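Local coordinates for protein NH(3)-dependent NAD(+) synthetase (Francisella tularensis subsp. holarctica LVS, PDB 3FIU) that belongs to the NAD synthase family, with helices packed round a parallel beta sheet, and holds adenosine monophosphate, pyrophosphate and magnesium in this structure, at residues 12-15 with 16-20; 67-70 with 71-74; 129-132 with 133-137; 232-235 with 236-240. All coordinates share one frame; numbering follows the deposited sequence. Where two conformers were deposited one is given.

Contact 1 of 4, residues 12-15 with 16-20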
loop_
_atom_site.group_PDB
_atom_site.type_symbol
_atom_site.label_atom_id
_atom_site.label_comp_id
_atom_site.label_asym_id
_atom_site.label_seq_id
_atom_site.Cartn_x
_atom_site.Cartn_y
_atom_site.Cartn_z
ATOM N N TYR A 12 -23.271 14.315 -12.832
ATOM C CA TYR A 12 -22.245 13.717 -11.977
ATOM C C TYR A 12 -20.995 13.378 -12.780
ATOM O O TYR A 12 -19.888 13.676 -12.356
ATOM C CB TYR A 12 -22.761 12.465 -11.246
ATOM C CG TYR A 12 -21.936 12.135 -10.021
ATOM C CD1 TYR A 12 -22.211 12.743 -8.792
ATOM C CD2 TYR A 12 -20.844 11.255 -10.088
ATOM C CE1 TYR A 12 -21.435 12.475 -7.652
ATOM C CE2 TYR A 12 -20.055 10.976 -8.940
ATOM C CZ TYR A 12 -20.358 11.590 -7.735
ATOM O OH TYR A 12 -19.607 11.329 -6.608
ATOM N N SER A 13 -21.176 12.750 -13.933
ATOM C CA SER A 13 -20.078 12.475 -14.820
ATOM C C SER A 13 -19.221 13.718 -15.073
ATOM O O SER A 13 -17.998 13.665 -14.940
ATOM C CB SER A 13 -20.597 11.894 -16.135
ATOM O OG SER A 13 -19.526 11.425 -16.911
ATOM N N GLN A 14 -19.853 14.846 -15.407
ATOM C CA GLN A 14 -19.106 16.062 -15.692
ATOM C C GLN A 14 -18.392 16.595 -14.455
ATOM O O GLN A 14 -17.267 17.089 -14.558
ATOM C CB GLN A 14 -19.997 17.154 -16.300
ATOM C CG GLN A 14 -19.205 18.346 -16.834
ATOM C CD GLN A 14 -18.139 17.918 -17.841
ATOM O OE1 GLN A 14 -18.457 17.321 -18.874
ATOM N NE2 GLN A 14 -16.869 18.197 -17.533
ATOM N N LYS A 15 -19.037 16.478 -13.297
ATOM C CA LYS A 15 -18.408 16.907 -12.043
ATOM C C LYS A 15 -17.160 16.089 -11.747
ATOM O O LYS A 15 -16.127 16.636 -11.395
ATOM C CB LYS A 15 -19.384 16.849 -10.885
ATOM C CG LYS A 15 -20.278 18.082 -10.796
ATOM C CD LYS A 15 -21.502 17.822 -9.938
ATOM C CE LYS A 15 -22.431 19.036 -9.984
ATOM N NZ LYS A 15 -23.873 18.693 -10.132
ATOM N N LEU A 16 -17.262 14.777 -11.938
ATOM C CA LEU A 16 -16.156 13.866 -11.699
ATOM C C LEU A 16 -14.991 14.125 -12.651
ATOM O O LEU A 16 -13.825 14.156 -12.234
ATOM C CB LEU A 16 -16.676 12.443 -11.836
ATOM C CG LEU A 16 -16.281 11.421 -10.784
ATOM C CD1 LEU A 16 -16.023 12.057 -9.403
ATOM C CD2 LEU A 16 -17.339 10.330 -10.742
ATOM N N VAL A 17 -15.311 14.347 -13.929
ATOM C CA VAL A 17 -14.301 14.659 -14.948
ATOM C C VAL A 17 -13.550 15.962 -14.599
ATOM O O VAL A 17 -12.314 16.031 -14.695
ATOM C CB VAL A 17 -14.927 14.738 -16.388
ATOM C CG1 VAL A 17 -13.908 15.237 -17.384
ATOM C CG2 VAL A 17 -15.454 13.356 -16.838
ATOM N N ASN A 18 -14.299 16.984 -14.197
ATOM C CA ASN A 18 -13.702 18.265 -13.796
ATOM C C ASN A 18 -12.786 18.076 -12.585
ATOM O O ASN A 18 -11.645 18.554 -12.578
ATOM C CB ASN A 18 -14.789 19.288 -13.462
ATOM C CG ASN A 18 -15.557 19.775 -14.692
ATOM O OD1 ASN A 18 -15.052 19.740 -15.816
ATOM N ND2 ASN A 18 -16.784 20.243 -14.472
ATOM N N TRP A 19 -13.291 17.333 -11.596
ATOM C CA TRP A 19 -12.538 17.018 -10.379
ATOM C C TRP A 19 -11.275 16.194 -10.671
ATOM O O TRP A 19 -10.192 16.500 -10.160
ATOM C CB TRP A 19 -13.452 16.329 -9.373
ATOM C CG TRP A 19 -12.769 15.898 -8.094
ATOM C CD1 TRP A 19 -12.470 16.684 -7.020
ATOM C CD2 TRP A 19 -12.305 14.579 -7.773
ATOM N NE1 TRP A 19 -11.853 15.935 -6.037
ATOM C CE2 TRP A 19 -11.742 14.640 -6.475
ATOM C CE3 TRP A 19 -12.331 13.349 -8.449
ATOM C CZ2 TRP A 19 -11.192 13.524 -5.848
ATOM C CZ3 TRP A 19 -11.781 12.232 -7.830
ATOM C CH2 TRP A 19 -11.231 12.326 -6.530
ATOM N N LEU A 20 -11.400 15.159 -11.492
ATOM C CA LEU A 20 -10.229 14.395 -11.890
ATOM C C LEU A 20 -9.191 15.293 -12.552
ATOM O O LEU A 20 -8.001 15.239 -12.201
ATOM C CB LEU A 20 -10.601 13.236 -12.821
ATOM C CG LEU A 20 -11.201 12.001 -12.165
ATOM C CD1 LEU A 20 -11.756 11.081 -13.242
ATOM C CD2 LEU A 20 -10.206 11.263 -11.238
#
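Tyr12 and Leu16 meet one turn apart on the same helix. The methyl CD2 of Leu16 comes within 3.3 Å of CE2 of Tyr12, at a slant to the ring. The approach is short and Leu16 is unstaggered (chi1 -134°), so its exact pose is doubtful. The hydroxyl of Tyr12 bonds to the terminal carboxylate of Phe249 of the second subunit. In the backbone, Tyr12 O accepts Leu16 N at 2.9 Å. Ser13 O accepts Val17 N at 3.0 Å. The branch CG2 of Val17 lies beside that same oxygen, with 3.2 Å between Val17 CG2 and Ser13 O. Gln14 reaches forward along the surface to Asn18. Its CG is anti to the backbone N, and a bend at chi2 (55°) turns the amide toward the next turn. Gln14 NE2 donates to Asn18 OD1 at 2.9 Å. The acceptor lies in the Gln14 amide plane, but the donor sits above the Asn18 carbonyl plane, and the bond is bent (139°). The backbone repeats the link, as Gln14 O takes Asn18 N. Lys15 closes the run: its O accepts Trp19 N at 2.9 Å. Its side chain packs on Phe249 of the second subunit. These residues form two successive turns of helix 9-25, with an outer polar side and an inner apolar one. Ser13, Leu16 and Leu20 rest on Leu48 of helix 40-51, and Ser13 also touches Leu177 of helix 171-180, while Tyr12 and Leu16 face the second subunit.

Contact 2 of 4, residues 67-70 with 71-74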
loop_
_atom_site.group_PDB
_atom_site.type_symbol
_atom_site.label_atom_id
_atom_site.label_comp_id
_atom_site.label_asym_id
_atom_site.label_seq_id
_atom_site.Cartn_x
_atom_site.Cartn_y
_atom_site.Cartn_z
ATOM N N GLN A 67 -10.060 -14.952 -16.470
ATOM C CA GLN A 67 -10.773 -15.468 -17.623
ATOM C C GLN A 67 -10.401 -14.677 -18.865
ATOM O O GLN A 67 -10.409 -13.446 -18.863
ATOM C CB GLN A 67 -12.286 -15.398 -17.403
ATOM C CG GLN A 67 -12.821 -16.309 -16.312
ATOM C CD GLN A 67 -12.467 -17.763 -16.550
ATOM O OE1 GLN A 67 -12.917 -18.376 -17.523
ATOM N NE2 GLN A 67 -11.648 -18.323 -15.663
ATOM N N HIS A 68 -10.114 -15.386 -19.938
ATOM C CA HIS A 68 -9.734 -14.732 -21.172
ATOM C C HIS A 68 -10.752 -13.659 -21.640
ATOM O O HIS A 68 -10.370 -12.625 -22.221
ATOM C CB HIS A 68 -9.440 -15.785 -22.239
ATOM C CG HIS A 68 -8.904 -15.218 -23.511
ATOM N ND1 HIS A 68 -7.645 -14.658 -23.605
ATOM C CD2 HIS A 68 -9.461 -15.104 -24.738
ATOM C CE1 HIS A 68 -7.445 -14.234 -24.841
ATOM N NE2 HIS A 68 -8.534 -14.485 -25.547
ATOM N N GLN A 69 -12.037 -13.878 -21.362
ATOM C CA GLN A 69 -13.076 -12.928 -21.792
ATOM C C GLN A 69 -12.910 -11.575 -21.132
ATOM O O GLN A 69 -13.263 -10.544 -21.708
ATOM C CB GLN A 69 -14.473 -13.465 -21.486
ATOM C CG GLN A 69 -15.589 -12.624 -22.110
ATOM C CD GLN A 69 -15.375 -12.417 -23.587
ATOM O OE1 GLN A 69 -15.150 -13.377 -24.330
ATOM N NE2 GLN A 69 -15.426 -11.164 -24.027
ATOM N N ASP A 70 -12.380 -11.580 -19.914
ATOM C CA ASP A 70 -12.240 -10.350 -19.158
ATOM C C ASP A 70 -11.103 -9.491 -19.727
ATOM O O ASP A 70 -11.227 -8.277 -19.778
ATOM C CB ASP A 70 -12.057 -10.654 -17.671
ATOM C CG ASP A 70 -13.332 -11.232 -17.038
ATOM O OD1 ASP A 70 -14.469 -11.002 -17.555
ATOM O OD2 ASP A 70 -13.199 -11.914 -16.025
ATOM N N MET A 71 -10.008 -10.138 -20.151
ATOM C CA MET A 71 -8.963 -9.445 -20.879
ATOM C C MET A 71 -9.514 -8.896 -22.191
ATOM O O MET A 71 -9.212 -7.760 -22.555
ATOM C CB MET A 71 -7.773 -10.355 -21.170
ATOM C CG MET A 71 -6.607 -9.638 -21.849
ATOM S SD MET A 71 -5.388 -10.805 -22.493
ATOM C CE MET A 71 -6.228 -11.218 -23.995
ATOM N N GLN A 72 -10.308 -9.713 -22.903
ATOM C CA GLN A 72 -10.863 -9.283 -24.208
ATOM C C GLN A 72 -11.793 -8.080 -24.089
ATOM O O GLN A 72 -11.742 -7.164 -24.913
ATOM C CB GLN A 72 -11.535 -10.460 -24.962
ATOM C CG GLN A 72 -10.555 -11.606 -25.216
ATOM C CD GLN A 72 -11.154 -12.806 -25.920
ATOM O OE1 GLN A 72 -10.608 -13.260 -26.926
ATOM N NE2 GLN A 72 -12.242 -13.360 -25.375
ATOM N N ASP A 73 -12.622 -8.079 -23.043
ATOM C CA ASP A 73 -13.531 -6.948 -22.798
ATOM C C ASP A 73 -12.768 -5.672 -22.453
ATOM O O ASP A 73 -13.128 -4.583 -22.898
ATOM C CB ASP A 73 -14.502 -7.285 -21.668
ATOM C CG ASP A 73 -15.588 -8.276 -22.084
ATOM O OD1 ASP A 73 -16.284 -8.804 -21.163
ATOM O OD2 ASP A 73 -15.728 -8.553 -23.295
ATOM N N ALA A 74 -11.725 -5.810 -21.634
ATOM C CA ALA A 74 -10.864 -4.649 -21.322
ATOM C C ALA A 74 -10.223 -4.087 -22.610
ATOM O O ALA A 74 -10.154 -2.878 -22.816
ATOM C CB ALA A 74 -9.787 -5.053 -20.321
HETATM O O HOH W 1 -7.801 -12.123 -18.619
#
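Gln69 and Asp73 are joined by a side-chain hydrogen bond across one helical turn. Gln69 NE2 donates to Asp73 OD2 at 2.7 Å. The oxygen lies in the Gln69 amide plane, yet it is met from above the carboxylate plane. The other oxygen, Asp73 OD1, takes a salt bridge from Lys190 and a hydrogen bond from Asn186. Lys190 also pairs with Asp70 OD1. Only 4.6 Å separates Asp70 OD1 from Asp73 OD1, and the shared lysine probably offsets their mutual repulsion. Gln72 N donates to His68 O at 3.0 Å. Asp73 N donates to Gln69 O. Ala74 N completes the run on Asp70 O. In the first turn a water donates to Gln67 O at 2.9 Å and weakly accepts Met71 N. In the conformer given, Gln72 CG makes a CH-pi contact over a face of the His68 imidazole, 3.9 Å from CG to the ring centroid. Gln72 has a second conformer, so this detail is tentative. Helix 68-81 starts here, between strands 56-60 and 84-87 of a beta-alpha-beta unit. Met71 and Ala74 lie on Ile60 of the first strand, and Asp73 touches Ile187 of helix 185-189.

Contact 3 of 4, residues 129-132 with 133-137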
loop_
_atom_site.group_PDB
_atom_site.type_symbol
_atom_site.label_atom_id
_atom_site.label_comp_id
_atom_site.label_asym_id
_atom_site.label_seq_id
_atom_site.Cartn_x
_atom_site.Cartn_y
_atom_site.Cartn_z
ATOM N N TYR A 129 2.079 1.674 -10.152
ATOM C CA TYR A 129 3.035 2.637 -9.598
ATOM C C TYR A 129 4.375 2.694 -10.348
ATOM O O TYR A 129 4.961 3.743 -10.425
ATOM C CB TYR A 129 3.221 2.397 -8.072
ATOM C CG TYR A 129 2.088 3.095 -7.338
ATOM C CD1 TYR A 129 0.903 2.407 -7.014
ATOM C CD2 TYR A 129 2.142 4.484 -7.118
ATOM C CE1 TYR A 129 -0.179 3.083 -6.421
ATOM C CE2 TYR A 129 1.101 5.150 -6.526
ATOM C CZ TYR A 129 -0.066 4.457 -6.178
ATOM O OH TYR A 129 -1.123 5.154 -5.597
ATOM N N ALA A 130 4.865 1.567 -10.864
ATOM C CA ALA A 130 6.053 1.590 -11.735
ATOM C C ALA A 130 5.781 2.437 -12.979
ATOM O O ALA A 130 6.632 3.257 -13.391
ATOM C CB ALA A 130 6.467 0.162 -12.155
ATOM N N TYR A 131 4.618 2.225 -13.603
ATOM C CA TYR A 131 4.245 3.042 -14.773
ATOM C C TYR A 131 4.092 4.518 -14.396
ATOM O O TYR A 131 4.661 5.406 -15.037
ATOM C CB TYR A 131 2.933 2.547 -15.415
ATOM C CG TYR A 131 2.634 3.294 -16.704
ATOM C CD1 TYR A 131 3.106 2.824 -17.924
ATOM C CD2 TYR A 131 1.926 4.498 -16.684
ATOM C CE1 TYR A 131 2.860 3.526 -19.109
ATOM C CE2 TYR A 131 1.677 5.209 -17.862
ATOM C CZ TYR A 131 2.166 4.718 -19.072
ATOM O OH TYR A 131 1.921 5.410 -20.252
ATOM N N ALA A 132 3.317 4.773 -13.350
ATOM C CA ALA A 132 2.994 6.124 -12.920
ATOM C C ALA A 132 4.271 6.942 -12.654
ATOM O O ALA A 132 4.380 8.127 -13.062
ATOM C CB ALA A 132 2.135 6.066 -11.650
ATOM N N GLN A 133 5.229 6.327 -11.968
ATOM C CA GLN A 133 6.445 7.063 -11.622
ATOM C C GLN A 133 7.291 7.306 -12.854
ATOM O O GLN A 133 7.909 8.372 -12.973
ATOM C CB GLN A 133 7.248 6.372 -10.515
ATOM C CG GLN A 133 8.411 7.263 -10.008
ATOM C CD GLN A 133 9.132 6.702 -8.797
ATOM O OE1 GLN A 133 8.894 5.556 -8.358
ATOM N NE2 GLN A 133 10.024 7.518 -8.235
ATOM N N GLN A 134 7.313 6.340 -13.776
ATOM C CA GLN A 134 8.071 6.515 -15.015
ATOM C C GLN A 134 7.484 7.609 -15.930
ATOM O O GLN A 134 8.238 8.283 -16.624
ATOM C CB GLN A 134 8.205 5.198 -15.777
ATOM C CG GLN A 134 9.036 5.339 -17.039
ATOM C CD GLN A 134 9.556 4.022 -17.575
ATOM O OE1 GLN A 134 9.556 3.005 -16.874
ATOM N NE2 GLN A 134 10.014 4.036 -18.837
ATOM N N TYR A 135 6.163 7.790 -15.918
ATOM C CA TYR A 135 5.485 8.705 -16.864
ATOM C C TYR A 135 4.765 9.871 -16.202
ATOM O O TYR A 135 3.922 10.512 -16.839
ATOM C CB TYR A 135 4.516 7.938 -17.789
ATOM C CG TYR A 135 5.235 7.012 -18.739
ATOM C CD1 TYR A 135 5.650 7.458 -19.997
ATOM C CD2 TYR A 135 5.525 5.699 -18.372
ATOM C CE1 TYR A 135 6.326 6.611 -20.870
ATOM C CE2 TYR A 135 6.205 4.837 -19.235
ATOM C CZ TYR A 135 6.599 5.308 -20.487
ATOM O OH TYR A 135 7.279 4.480 -21.340
ATOM N N ASN A 136 5.100 10.141 -14.938
ATOM C CA ASN A 136 4.445 11.202 -14.124
ATOM C C ASN A 136 2.913 11.158 -14.167
ATOM O O ASN A 136 2.259 12.149 -14.494
ATOM C CB ASN A 136 4.954 12.620 -14.487
ATOM C CG ASN A 136 4.508 13.696 -13.484
ATOM O OD1 ASN A 136 4.214 14.832 -13.871
ATOM N ND2 ASN A 136 4.448 13.340 -12.204
ATOM N N ARG A 137 2.344 9.999 -13.851
ATOM C CA ARG A 137 0.891 9.853 -13.793
ATOM C C ARG A 137 0.436 9.674 -12.369
ATOM O O ARG A 137 1.244 9.346 -11.506
ATOM C CB ARG A 137 0.433 8.608 -14.581
ATOM C CG ARG A 137 0.893 8.583 -16.059
ATOM C CD ARG A 137 0.299 9.721 -16.908
ATOM N NE ARG A 137 0.814 9.644 -18.280
ATOM C CZ ARG A 137 0.314 8.855 -19.230
ATOM N NH1 ARG A 137 -0.765 8.095 -18.986
ATOM N NH2 ARG A 137 0.872 8.839 -20.442
HETATM O O HOH W 2 7.347 3.426 -8.665
#
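Tyr131 lays its ring against that of Tyr135 in an offset stack. The ring centroids of Tyr131 and Tyr135 are 4.5 Å apart and the planes differ by 19°. Overlap is at the rim, with Tyr135 CD2 3.5 Å from Tyr131 CE1. Two different first torsions bring the rings together. Tyr131 CG is anti to its backbone N, while Tyr135 CG (chi1 -67°) lies beside the N and leans back along the helix. Arg137 comes to the rim of Tyr131 instead. Its CG lies near the ring plane, 3.9 Å from Tyr131 CE2. The chain then bends at chi2 so that one guanidinium face looks onto the Tyr131 rim, the two planes being almost perpendicular. Outside partners hold these polar ends. Thr57 OG1 bonds both Tyr131 OH and Arg137 NH1, and Arg137 NH1 also bonds Phe32 O. The backbone leaves the helix at Asn136, where phi is positive (48°). Ala132 O then accepts Arg137 N at 2.9 Å, on a lone pair, and this five-residue link brings the chain round. Earlier in the helix a water bridges Tyr129 O and Gln133 OE1, 2.7 Å from Gln133 OE1. That oxygen also takes Asn118 of the second subunit. The contact thus joins the last turns of helix 113-135 to the start of strand 137-139, the outermost strand on that side of the sheet within this chain. Tyr131 and Ala132 lie on Val33 of strand 31-35, and Phe104 of the second subunit meets Tyr131 edge-to-face.

Contact 4 of 4, residues 232-235 with 236-240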
loop_
_atom_site.group_PDB
_atom_site.type_symbol
_atom_site.label_atom_id
_atom_site.label_comp_id
_atom_site.label_asym_id
_atom_site.label_seq_id
_atom_site.Cartn_x
_atom_site.Cartn_y
_atom_site.Cartn_z
ATOM N N PHE A 232 -20.944 -8.218 9.023
ATOM C CA PHE A 232 -19.808 -9.141 9.165
ATOM C C PHE A 232 -18.562 -8.644 8.384
ATOM O O PHE A 232 -17.467 -8.526 8.949
ATOM C CB PHE A 232 -20.162 -10.573 8.737
ATOM C CG PHE A 232 -18.960 -11.475 8.621
ATOM C CD1 PHE A 232 -18.449 -11.819 7.371
ATOM C CD2 PHE A 232 -18.299 -11.931 9.757
ATOM C CE1 PHE A 232 -17.317 -12.636 7.251
ATOM C CE2 PHE A 232 -17.160 -12.752 9.648
ATOM C CZ PHE A 232 -16.675 -13.102 8.389
ATOM N N TRP A 233 -18.754 -8.359 7.097
ATOM C CA TRP A 233 -17.712 -7.781 6.238
ATOM C C TRP A 233 -17.202 -6.410 6.719
ATOM O O TRP A 233 -15.989 -6.170 6.800
ATOM C CB TRP A 233 -18.227 -7.692 4.787
ATOM C CG TRP A 233 -18.208 -9.021 4.085
ATOM C CD1 TRP A 233 -18.992 -10.110 4.360
ATOM C CD2 TRP A 233 -17.363 -9.405 2.991
ATOM N NE1 TRP A 233 -18.676 -11.154 3.519
ATOM C CE2 TRP A 233 -17.684 -10.747 2.661
ATOM C CE3 TRP A 233 -16.380 -8.740 2.238
ATOM C CZ2 TRP A 233 -17.047 -11.441 1.609
ATOM C CZ3 TRP A 233 -15.748 -9.432 1.199
ATOM C CH2 TRP A 233 -16.087 -10.766 0.894
ATOM N N HIS A 234 -18.116 -5.501 7.025
ATOM C CA HIS A 234 -17.735 -4.155 7.436
ATOM C C HIS A 234 -16.926 -4.228 8.719
ATOM O O HIS A 234 -15.938 -3.500 8.876
ATOM C CB HIS A 234 -18.962 -3.282 7.671
ATOM C CG HIS A 234 -18.646 -1.871 8.056
ATOM N ND1 HIS A 234 -18.140 -0.951 7.169
ATOM C CD2 HIS A 234 -18.773 -1.220 9.237
ATOM C CE1 HIS A 234 -17.969 0.209 7.781
ATOM N NE2 HIS A 234 -18.351 0.071 9.040
ATOM N N ASN A 235 -17.355 -5.108 9.629
ATOM C CA ASN A 235 -16.731 -5.193 10.950
ATOM C C ASN A 235 -15.301 -5.703 10.946
ATOM O O ASN A 235 -14.480 -5.246 11.736
ATOM C CB ASN A 235 -17.570 -6.048 11.905
ATOM C CG ASN A 235 -18.783 -5.299 12.449
ATOM O OD1 ASN A 235 -18.856 -4.048 12.402
ATOM N ND2 ASN A 235 -19.748 -6.063 12.981
ATOM N N ARG A 236 -15.016 -6.673 10.084
ATOM C CA ARG A 236 -13.696 -7.272 10.053
ATOM C C ARG A 236 -12.682 -6.420 9.267
ATOM O O ARG A 236 -11.501 -6.770 9.209
ATOM C CB ARG A 236 -13.772 -8.700 9.507
ATOM C CG ARG A 236 -14.142 -8.769 8.055
ATOM C CD ARG A 236 -13.914 -10.164 7.520
ATOM N NE ARG A 236 -14.438 -10.263 6.166
ATOM C CZ ARG A 236 -14.471 -11.382 5.454
ATOM N NH1 ARG A 236 -14.004 -12.514 5.974
ATOM N NH2 ARG A 236 -14.976 -11.365 4.223
ATOM N N SER A 237 -13.137 -5.286 8.725
ATOM C CA SER A 237 -12.301 -4.421 7.880
ATOM C C SER A 237 -12.142 -2.972 8.342
ATOM O O SER A 237 -11.824 -2.081 7.528
ATOM C CB SER A 237 -12.796 -4.473 6.423
ATOM O OG SER A 237 -14.113 -3.986 6.292
ATOM N N HIS A 238 -12.347 -2.704 9.633
ATOM C CA HIS A 238 -12.203 -1.310 10.119
ATOM C C HIS A 238 -10.872 -0.692 9.736
ATOM O O HIS A 238 -10.816 0.472 9.308
ATOM C CB HIS A 238 -12.372 -1.182 11.652
ATOM C CG HIS A 238 -13.743 -1.534 12.138
ATOM N ND1 HIS A 238 -14.859 -0.789 11.817
ATOM C CD2 HIS A 238 -14.181 -2.560 12.909
ATOM C CE1 HIS A 238 -15.924 -1.340 12.374
ATOM N NE2 HIS A 238 -15.544 -2.416 13.041
ATOM N N HIS A 239 -9.796 -1.473 9.901
ATOM C CA HIS A 239 -8.437 -0.930 9.724
ATOM C C HIS A 239 -8.022 -0.788 8.258
ATOM O O HIS A 239 -7.139 0.010 7.938
ATOM C CB HIS A 239 -7.424 -1.736 10.530
ATOM C CG HIS A 239 -7.685 -1.701 12.005
ATOM N ND1 HIS A 239 -8.179 -2.784 12.702
ATOM C CD2 HIS A 239 -7.571 -0.694 12.905
ATOM C CE1 HIS A 239 -8.329 -2.454 13.974
ATOM N NE2 HIS A 239 -7.975 -1.189 14.122
ATOM N N LYS A 240 -8.696 -1.518 7.367
ATOM C CA LYS A 240 -8.451 -1.409 5.913
ATOM C C LYS A 240 -8.752 -0.037 5.351
ATOM O O LYS A 240 -8.220 0.334 4.311
ATOM C CB LYS A 240 -9.273 -2.433 5.130
ATOM C CG LYS A 240 -8.742 -3.822 5.243
ATOM C CD LYS A 240 -9.722 -4.859 4.729
ATOM C CE LYS A 240 -9.368 -5.294 3.352
ATOM N NZ LYS A 240 -9.993 -6.569 3.027
HETATM O O HOH W 3 -11.835 -4.330 12.047
#
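Arg236 stretches back along the helix and brings its guanidinium against both Phe232 and Trp233. The group is turned differently to each ring. Toward Trp233 it comes end-on: NH2 sits over the centre of the indole face, 3.2 Å from Trp233 CE2, with the two planes 71° apart. This is a cation-pi contact, with Arg236 CZ 4.4 Å from the centroid of the six-membered ring. Toward Phe232 it turns a face, and Phe232 CE1 lies over its centre, 3.6 Å from Arg236 CZ. The planes there differ by 46°. Arg236 CG sits between the backbone N and carbonyl carbon (chi1 68°), and the chain beyond is extended, which carries the guanidinium back by a turn. His238 sets an edge toward the face of His234, in an offset edge-to-face pair with centroids of His234 and His238 5.6 Å apart. A water donates to Asn235 O and accepts His238 N at 3.0 Å. Ser237 OG is 2.9 Å from Trp233 O and 3.2 Å from His234 O; which oxygen receives the proton is not settled. It is also bonded with Arg241 NH1. His234 is fixed separately, stacked on Tyr149 and bonded through ND1 to Tyr149 O. The contact therefore spans the change from helix 224-235 to the short helix 238-241. Trp233 and His234 pack on Tyr152 and Tyr149 respectively, at helix 145-150 and the chain just after it.

In the fold
All four contacts are local and none touches another. Contact 1 lies within helix 9-25 and contact 2 at the start of helix 68-81, whereas contacts 3 and 4 span changes of structure. Contact 1 sets buried residues against exposed Gln14, Lys15 and Asn18. Contact 3 has a buried first segment, and contact 4 puts exposed Arg236 beside buried Trp233. Contacts 1 and 3 both meet the second subunit through tyrosines, their nearest atoms about 10 Å apart. Contacts 1 and 2 each have an amide reaching along a turn, to an amide in one and a lysine-bound carboxylate in the other. Contact 2 lies nearest the bound adenosine monophosphate, while contact 4 relies on arginine against aromatic rings.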